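Local coordinates for chitinase (Chromobacterium violaceum, PDB 4TXG), which probably hydrolyses the glycosidic bonds of chitin as a family 18 chitinase and probably binds the polymer through a carbohydrate-binding module, at residues A655-K667 against P677-L689. Residues are numbered along the deposited sequence; the frame is centred on the assembly and turned at random.
Sequences AAIDVGFSLGGFK and PKLTIVNRSQTTL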
ATOM      1  N   ALA A 655      20.505 -27.980   1.949  1.00 14.78           N
ATOM      2  CA  ALA A 655      21.769 -27.391   1.531  1.00 12.91           C
ATOM      3  C   ALA A 655      21.526 -26.240   0.562  1.00 13.30           C
ATOM      4  O   ALA A 655      20.473 -26.151  -0.070  1.00 11.71           O
ATOM      5  CB  ALA A 655      22.665 -28.443   0.892  1.00 14.53           C
ATOM      6  N   ALA A 656      22.511 -25.360   0.439  1.00 13.80           N
ATOM      7  CA  ALA A 656      22.367 -24.217  -0.446  1.00 12.17           C
ATOM      8  C   ALA A 656      23.541 -24.109  -1.406  1.00 10.79           C
ATOM      9  O   ALA A 656      24.563 -24.767  -1.232  1.00 13.97           O
ATOM     10  CB  ALA A 656      22.233 -22.932   0.363  1.00 13.74           C
ATOM     11  N   ILE A 657      23.375 -23.284  -2.434  1.00 10.39           N
ATOM     12  CA  ILE A 657      24.477 -22.969  -3.346  1.00 11.19           C
ATOM     13  C   ILE A 657      24.395 -21.480  -3.648  1.00 10.24           C
ATOM     14  O   ILE A 657      23.299 -20.918  -3.684  1.00 11.21           O
ATOM     15  CB  ILE A 657      24.414 -23.821  -4.643  1.00 11.20           C
ATOM     16  CG1 ILE A 657      25.670 -23.606  -5.503  1.00 12.34           C
ATOM     17  CG2 ILE A 657      23.125 -23.541  -5.417  1.00 11.15           C
ATOM     18  CD1 ILE A 657      25.770 -24.540  -6.708  1.00 15.82           C
ATOM     19  N   ASP A 658      25.534 -20.820  -3.843  1.00 10.69           N
ATOM     20  CA  ASP A 658      25.501 -19.380  -4.096  1.00 11.78           C
ATOM     21  C   ASP A 658      25.323 -19.082  -5.579  1.00 12.81           C
ATOM     22  O   ASP A 658      26.291 -18.830  -6.298  1.00 14.56           O
ATOM     23  CB  ASP A 658      26.766 -18.699  -3.582  1.00 11.90           C
ATOM     24  CG  ASP A 658      26.573 -17.215  -3.355  1.00 18.88           C
ATOM     25  OD1 ASP A 658      25.540 -16.660  -3.806  1.00 16.41           O
ATOM     26  OD2 ASP A 658      27.459 -16.601  -2.723  1.00 23.37           O
ATOM     27  N   VAL A 659      24.075 -19.146  -6.021  1.00  9.87           N
ATOM     28  CA  VAL A 659      23.700 -18.766  -7.373  1.00 10.98           C
ATOM     29  C   VAL A 659      22.746 -17.589  -7.235  1.00 10.45           C
ATOM     30  O   VAL A 659      21.822 -17.626  -6.415  1.00 12.05           O
ATOM     31  CB  VAL A 659      23.043 -19.934  -8.136  1.00 11.34           C
ATOM     32  CG1 VAL A 659      22.512 -19.476  -9.492  1.00  9.47           C
ATOM     33  CG2 VAL A 659      24.059 -21.060  -8.312  1.00 12.23           C
ATOM     34  N   GLY A 660      22.997 -16.534  -8.000  1.00 10.84           N
ATOM     35  CA  GLY A 660      22.190 -15.330  -7.920  1.00 11.92           C
ATOM     36  C   GLY A 660      21.241 -15.201  -9.094  1.00 11.27           C
ATOM     37  O   GLY A 660      21.569 -15.603 -10.212  1.00 12.48           O
ATOM     38  N   PHE A 661      20.064 -14.636  -8.837  1.00  9.37           N
ATOM     39  CA  PHE A 661      19.046 -14.433  -9.866  1.00  8.82           C
ATOM     40  C   PHE A 661      18.515 -13.010  -9.819  1.00 13.33           C
ATOM     41  O   PHE A 661      18.218 -12.499  -8.738  1.00 12.15           O
ATOM     42  CB  PHE A 661      17.852 -15.372  -9.679  1.00  9.83           C
ATOM     43  CG  PHE A 661      18.163 -16.826  -9.848  1.00 14.48           C
ATOM     44  CD1 PHE A 661      18.757 -17.549  -8.821  1.00 14.39           C
ATOM     45  CD2 PHE A 661      17.814 -17.486 -11.016  1.00 14.65           C
ATOM     46  CE1 PHE A 661      19.023 -18.895  -8.970  1.00 13.82           C
ATOM     47  CE2 PHE A 661      18.081 -18.837 -11.167  1.00 16.80           C
ATOM     48  CZ  PHE A 661      18.690 -19.539 -10.143  1.00 15.53           C
ATOM     49  N   SER A 662      18.349 -12.378 -10.978  1.00 14.43           N
ATOM     50  CA  SER A 662      17.648 -11.093 -11.002  1.00 14.31           C
ATOM     51  C   SER A 662      17.039 -10.778 -12.361  1.00 16.30           C
ATOM     52  O   SER A 662      17.609 -11.112 -13.401  1.00 12.89           O
ATOM     53  CB  SER A 662      18.587  -9.957 -10.585  1.00 20.35           C
ATOM     54  OG  SER A 662      19.743  -9.921 -11.396  1.00 25.31           O
ATOM     55  N   LEU A 663      15.868 -10.145 -12.331  1.00 15.75           N
ATOM     56  CA  LEU A 663      15.240  -9.609 -13.535  1.00 11.89           C
ATOM     57  C   LEU A 663      15.624  -8.150 -13.683  1.00 15.81           C
ATOM     58  O   LEU A 663      15.580  -7.401 -12.711  1.00 17.69           O
ATOM     59  CB  LEU A 663      13.713  -9.747 -13.472  1.00  9.72           C
ATOM     60  CG  LEU A 663      13.139 -11.153 -13.444  1.00 13.82           C
ATOM     61  CD1 LEU A 663      11.618 -11.124 -13.302  1.00 11.80           C
ATOM     62  CD2 LEU A 663      13.553 -11.887 -14.723  1.00 15.65           C
ATOM     63  N   GLY A 664      15.999  -7.745 -14.894  1.00 12.67           N
ATOM     64  CA  GLY A 664      16.390  -6.369 -15.144  1.00 13.41           C
ATOM     65  C   GLY A 664      16.238  -6.015 -16.613  1.00 12.66           C
ATOM     66  O   GLY A 664      15.649  -6.774 -17.379  1.00 14.25           O
ATOM     67  N   GLY A 665      16.755  -4.857 -17.010  1.00 12.32           N
ATOM     68  CA  GLY A 665      16.610  -4.416 -18.388  1.00 12.69           C
ATOM     69  C   GLY A 665      15.165  -4.137 -18.765  1.00 14.93           C
ATOM     70  O   GLY A 665      14.736  -4.408 -19.893  1.00 13.31           O
ATOM     71  N   PHE A 666      14.406  -3.594 -17.821  1.00 10.17           N
ATOM     72  CA  PHE A 666      13.025  -3.192 -18.095  1.00 10.33           C
ATOM     73  C   PHE A 666      12.998  -1.938 -18.965  1.00 10.29           C
ATOM     74  O   PHE A 666      13.807  -1.032 -18.772  1.00 12.43           O
ATOM     75  CB  PHE A 666      12.266  -2.918 -16.793  1.00 11.49           C
ATOM     76  CG  PHE A 666      11.881  -4.156 -16.025  1.00 10.34           C
ATOM     77  CD1 PHE A 666      10.663  -4.784 -16.261  1.00 13.23           C
ATOM     78  CD2 PHE A 666      12.728  -4.685 -15.058  1.00  8.76           C
ATOM     79  CE1 PHE A 666      10.288  -5.917 -15.546  1.00  9.87           C
ATOM     80  CE2 PHE A 666      12.359  -5.821 -14.334  1.00  7.61           C
ATOM     81  CZ  PHE A 666      11.142  -6.439 -14.583  1.00  7.49           C
ATOM     82  N   LYS A 667      12.073  -1.879 -19.920  1.00 11.31           N
ATOM     83  CA  LYS A 667      11.850  -0.642 -20.654  1.00 12.49           C
ATOM     84  C   LYS A 667      11.057   0.336 -19.785  1.00 12.21           C
ATOM     85  O   LYS A 667      10.560  -0.031 -18.714  1.00 12.10           O
ATOM     86  CB  LYS A 667      11.099  -0.903 -21.964  1.00 17.09           C
ATOM     87  CG  LYS A 667      11.799  -1.827 -22.941  1.00 24.01           C
ATOM     88  CD  LYS A 667      10.831  -2.185 -24.060  1.00 33.38           C
ATOM     89  CE  LYS A 667      11.291  -3.374 -24.874  1.00 43.69           C
ATOM     90  NZ  LYS A 667      10.178  -3.892 -25.718  1.00 49.25           N
ATOM     91  N   PRO A 677      11.602  -8.433 -19.353  1.00  9.17           N
ATOM     92  CA  PRO A 677      12.926  -8.172 -18.790  1.00  9.63           C
ATOM     93  C   PRO A 677      13.897  -9.291 -19.115  1.00 11.74           C
ATOM     94  O   PRO A 677      13.509 -10.342 -19.622  1.00 11.73           O
ATOM     95  CB  PRO A 677      12.657  -8.125 -17.292  1.00  8.08           C
ATOM     96  CG  PRO A 677      11.520  -9.116 -17.116  1.00 10.55           C
ATOM     97  CD  PRO A 677      10.636  -8.851 -18.314  1.00  9.32           C
ATOM     98  N   LYS A 678      15.162  -9.058 -18.809  1.00 11.65           N
ATOM     99  CA  LYS A 678      16.185 -10.078 -18.950  1.00 12.81           C
ATOM    100  C   LYS A 678      16.431 -10.745 -17.600  1.00 13.39           C
ATOM    101  O   LYS A 678      16.589 -10.060 -16.590  1.00 12.93           O
ATOM    102  CB  LYS A 678      17.471  -9.444 -19.484  1.00 19.00           C
ATOM    103  CG  LYS A 678      18.539 -10.417 -19.921  1.00 31.14           C
ATOM    104  CD  LYS A 678      19.697  -9.667 -20.564  1.00 41.08           C
ATOM    105  CE  LYS A 678      19.233  -8.873 -21.777  1.00 47.33           C
ATOM    106  NZ  LYS A 678      20.255  -7.876 -22.200  1.00 54.52           N
ATOM    107  N   LEU A 679      16.449 -12.076 -17.579  1.00 12.67           N
ATOM    108  CA  LEU A 679      16.831 -12.818 -16.377  1.00 11.08           C
ATOM    109  C   LEU A 679      18.332 -13.104 -16.396  1.00 13.29           C
ATOM    110  O   LEU A 679      18.844 -13.707 -17.340  1.00 14.70           O
ATOM    111  CB  LEU A 679      16.041 -14.124 -16.269  1.00 12.93           C
ATOM    112  CG  LEU A 679      16.431 -15.103 -15.153  1.00 15.14           C
ATOM    113  CD1 LEU A 679      16.203 -14.499 -13.772  1.00 15.18           C
ATOM    114  CD2 LEU A 679      15.680 -16.429 -15.305  1.00 16.16           C
ATOM    115  N   THR A 680      19.043 -12.646 -15.370  1.00 10.06           N
ATOM    116  CA  THR A 680      20.475 -12.918 -15.277  1.00 13.03           C
ATOM    117  C   THR A 680      20.719 -13.906 -14.151  1.00 13.55           C
ATOM    118  O   THR A 680      20.230 -13.720 -13.041  1.00 12.19           O
ATOM    119  CB  THR A 680      21.304 -11.642 -15.029  1.00 14.06           C
ATOM    120  OG1 THR A 680      21.163 -10.754 -16.149  1.00 13.58           O
ATOM    121  CG2 THR A 680      22.786 -11.988 -14.848  1.00 14.23           C
ATOM    122  N   ILE A 681      21.457 -14.967 -14.457  1.00 12.23           N
ATOM    123  CA  ILE A 681      21.792 -15.992 -13.472  1.00 12.75           C
ATOM    124  C   ILE A 681      23.301 -15.993 -13.315  1.00 12.41           C
ATOM    125  O   ILE A 681      24.020 -16.073 -14.311  1.00 13.61           O
ATOM    126  CB  ILE A 681      21.308 -17.398 -13.907  1.00 13.95           C
ATOM    127  CG1 ILE A 681      19.799 -17.403 -14.176  1.00 15.51           C
ATOM    128  CG2 ILE A 681      21.696 -18.447 -12.858  1.00 12.63           C
ATOM    129  CD1 ILE A 681      19.312 -18.666 -14.893  1.00 16.50           C
ATOM    130  N   VAL A 682      23.782 -15.873 -12.081  1.00 10.74           N
ATOM    131  CA  VAL A 682      25.218 -15.812 -11.828  1.00 10.92           C
ATOM    132  C   VAL A 682      25.657 -16.954 -10.918  1.00 13.59           C
ATOM    133  O   VAL A 682      25.100 -17.155  -9.834  1.00 12.44           O
ATOM    134  CB  VAL A 682      25.624 -14.472 -11.174  1.00 14.60           C
ATOM    135  CG1 VAL A 682      27.147 -14.381 -11.035  1.00 15.18           C
ATOM    136  CG2 VAL A 682      25.083 -13.301 -11.975  1.00 20.96           C
ATOM    137  N   ASN A 683      26.657 -17.703 -11.364  1.00 11.97           N
ATOM    138  CA  ASN A 683      27.202 -18.789 -10.568  1.00 11.91           C
ATOM    139  C   ASN A 683      28.335 -18.265  -9.682  1.00 14.02           C
ATOM    140  O   ASN A 683      29.422 -17.981 -10.171  1.00 15.18           O
ATOM    141  CB  ASN A 683      27.681 -19.917 -11.489  1.00 10.82           C
ATOM    142  CG  ASN A 683      28.293 -21.075 -10.731  1.00 17.40           C
ATOM    143  OD1 ASN A 683      28.207 -21.143  -9.507  1.00 14.29           O
ATOM    144  ND2 ASN A 683      28.901 -22.008 -11.461  1.00 12.52           N
ATOM    145  N   ARG A 684      28.073 -18.111  -8.386  1.00 12.51           N
ATOM    146  CA  ARG A 684      29.115 -17.663  -7.452  1.00 14.44           C
ATOM    147  C   ARG A 684      29.662 -18.811  -6.607  1.00 18.83           C
ATOM    148  O   ARG A 684      30.284 -18.595  -5.565  1.00 19.98           O
ATOM    149  CB  ARG A 684      28.586 -16.560  -6.534  1.00 14.40           C
ATOM    150  CG  ARG A 684      28.044 -15.346  -7.274  1.00 16.67           C
ATOM    151  CD  ARG A 684      27.640 -14.243  -6.304  1.00 20.41           C
ATOM    152  NE  ARG A 684      26.644 -13.351  -6.889  1.00 28.52           N
ATOM    153  CZ  ARG A 684      25.362 -13.323  -6.528  1.00 32.65           C
ATOM    154  NH1 ARG A 684      24.911 -14.128  -5.568  1.00 34.95           N
ATOM    155  NH2 ARG A 684      24.532 -12.481  -7.120  1.00 34.84           N
ATOM    156  N   SER A 685      29.419 -20.038  -7.046  1.00 16.16           N
ATOM    157  CA  SER A 685      30.107 -21.171  -6.442  1.00 16.86           C
ATOM    158  C   SER A 685      31.469 -21.338  -7.111  1.00 18.24           C
ATOM    159  O   SER A 685      31.803 -20.589  -8.031  1.00 17.15           O
ATOM    160  CB  SER A 685      29.283 -22.448  -6.583  1.00 15.95           C
ATOM    161  OG  SER A 685      29.400 -22.964  -7.895  1.00 16.32           O
ATOM    162  N   GLN A 686      32.243 -22.319  -6.654  1.00 16.47           N
ATOM    163  CA  GLN A 686      33.500 -22.679  -7.298  1.00 19.78           C
ATOM    164  C   GLN A 686      33.325 -23.935  -8.154  1.00 23.83           C
ATOM    165  O   GLN A 686      34.306 -24.588  -8.521  1.00 27.63           O
ATOM    166  CB  GLN A 686      34.600 -22.907  -6.259  1.00 19.73           C
ATOM    167  CG  GLN A 686      34.868 -21.714  -5.362  1.00 29.24           C
ATOM    168  CD  GLN A 686      36.068 -21.940  -4.461  1.00 39.71           C
ATOM    169  OE1 GLN A 686      36.957 -22.733  -4.779  1.00 41.77           O
ATOM    170  NE2 GLN A 686      36.099 -21.249  -3.329  1.00 42.75           N
ATOM    171  N   THR A 687      32.074 -24.272  -8.455  1.00 22.54           N
ATOM    172  CA  THR A 687      31.761 -25.436  -9.285  1.00 23.65           C
ATOM    173  C   THR A 687      31.192 -25.025 -10.634  1.00 19.73           C
ATOM    174  O   THR A 687      30.490 -24.023 -10.736  1.00 21.27           O
ATOM    175  CB  THR A 687      30.721 -26.364  -8.623  1.00 30.31           C
ATOM    176  OG1 THR A 687      29.415 -25.791  -8.755  1.00 38.46           O
ATOM    177  CG2 THR A 687      31.013 -26.561  -7.169  1.00 29.54           C
ATOM    178  N   THR A 688      31.483 -25.808 -11.665  1.00 15.72           N
ATOM    179  CA  THR A 688      30.820 -25.632 -12.950  1.00 14.75           C
ATOM    180  C   THR A 688      29.420 -26.240 -12.862  1.00 12.66           C
ATOM    181  O   THR A 688      29.273 -27.376 -12.429  1.00 15.91           O
ATOM    182  CB  THR A 688      31.606 -26.308 -14.097  1.00 17.99           C
ATOM    183  OG1 THR A 688      32.942 -25.798 -14.136  1.00 20.51           O
ATOM    184  CG2 THR A 688      30.933 -26.057 -15.436  1.00 18.59           C
ATOM    185  N   LEU A 689      28.394 -25.491 -13.246  1.00 12.42           N
ATOM    186  CA  LEU A 689      27.061 -26.073 -13.342  1.00 11.61           C
ATOM    187  C   LEU A 689      26.926 -26.722 -14.710  1.00 13.53           C
ATOM    188  O   LEU A 689      27.007 -26.037 -15.728  1.00 12.84           O
ATOM    189  CB  LEU A 689      25.976 -25.017 -13.142  1.00 11.06           C
ATOM    190  CG  LEU A 689      26.110 -24.117 -11.917  1.00 10.86           C
ATOM    191  CD1 LEU A 689      24.971 -23.097 -11.889  1.00 10.34           C
ATOM    192  CD2 LEU A 689      26.130 -24.939 -10.639  1.00 16.55           C
TER
HETATM  193  O   HOH W   1      21.700 -11.891 -11.314  1.00 21.37           O
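An antiparallel strand pair bordering a four-stranded sheet in the Chitinase C region joins Gly-660, Ser-662 and Gly-664 to Val-682, Thr-680 and Lys-678 through paired backbone hydrogen bonds, with strand 659-664 outermost and strand 678-683 continuing to 752-758. Val-659, Phe-661 and Leu-663 share one face with Ile-681 and Leu-679. The Phe-661 and Ile-681 side chains run the same way, Ile-681 CG1 3.7 Å from Phe-661 CD2 and Ile-681 CG2 over one ring face, 3.6 Å from Val-659 CG1. Val-659 packs on Val-771 and Phe-661 stacks with Tyr-769, both of strand 767-773 in the neighbouring sheet. Leu-663 CD2 reaches Leu-679 CB (3.7 Å). Beyond the strand end, Pro-677 CB sits over the Phe-666 face, a CH-pi contact 3.6 Å from the ring centroid.

On the other face, a water bridges Ser-662 OG and Thr-680 O. A nearly straight Arg-684 side chain (chi2 -175°, chi3 -156°) carries the guanidinium back over Gly-660 and gives NH1 to Asp-658 OD1 (3.1 Å), a salt bridge in the guanidinium plane but 33° out of the carboxylate plane. Arg-684 N also binds Asp-658 O, at 2.8 Å. At the end of strand 678-683, Asn-683 OD1 accepts Ser-685 N from above its carbonyl plane, closing an Asx turn, and takes Ser-685 OG (2.7 Å) on an in-plane lone pair; ND2 donates to Thr-687 O and Leu-747 O. With two partners on each polar atom, the buried Asn-683 amide is fixed in rotation, and salt bridge plus backbone bond tie this strand end to Asp-658, between strands 656-657 and 659-664.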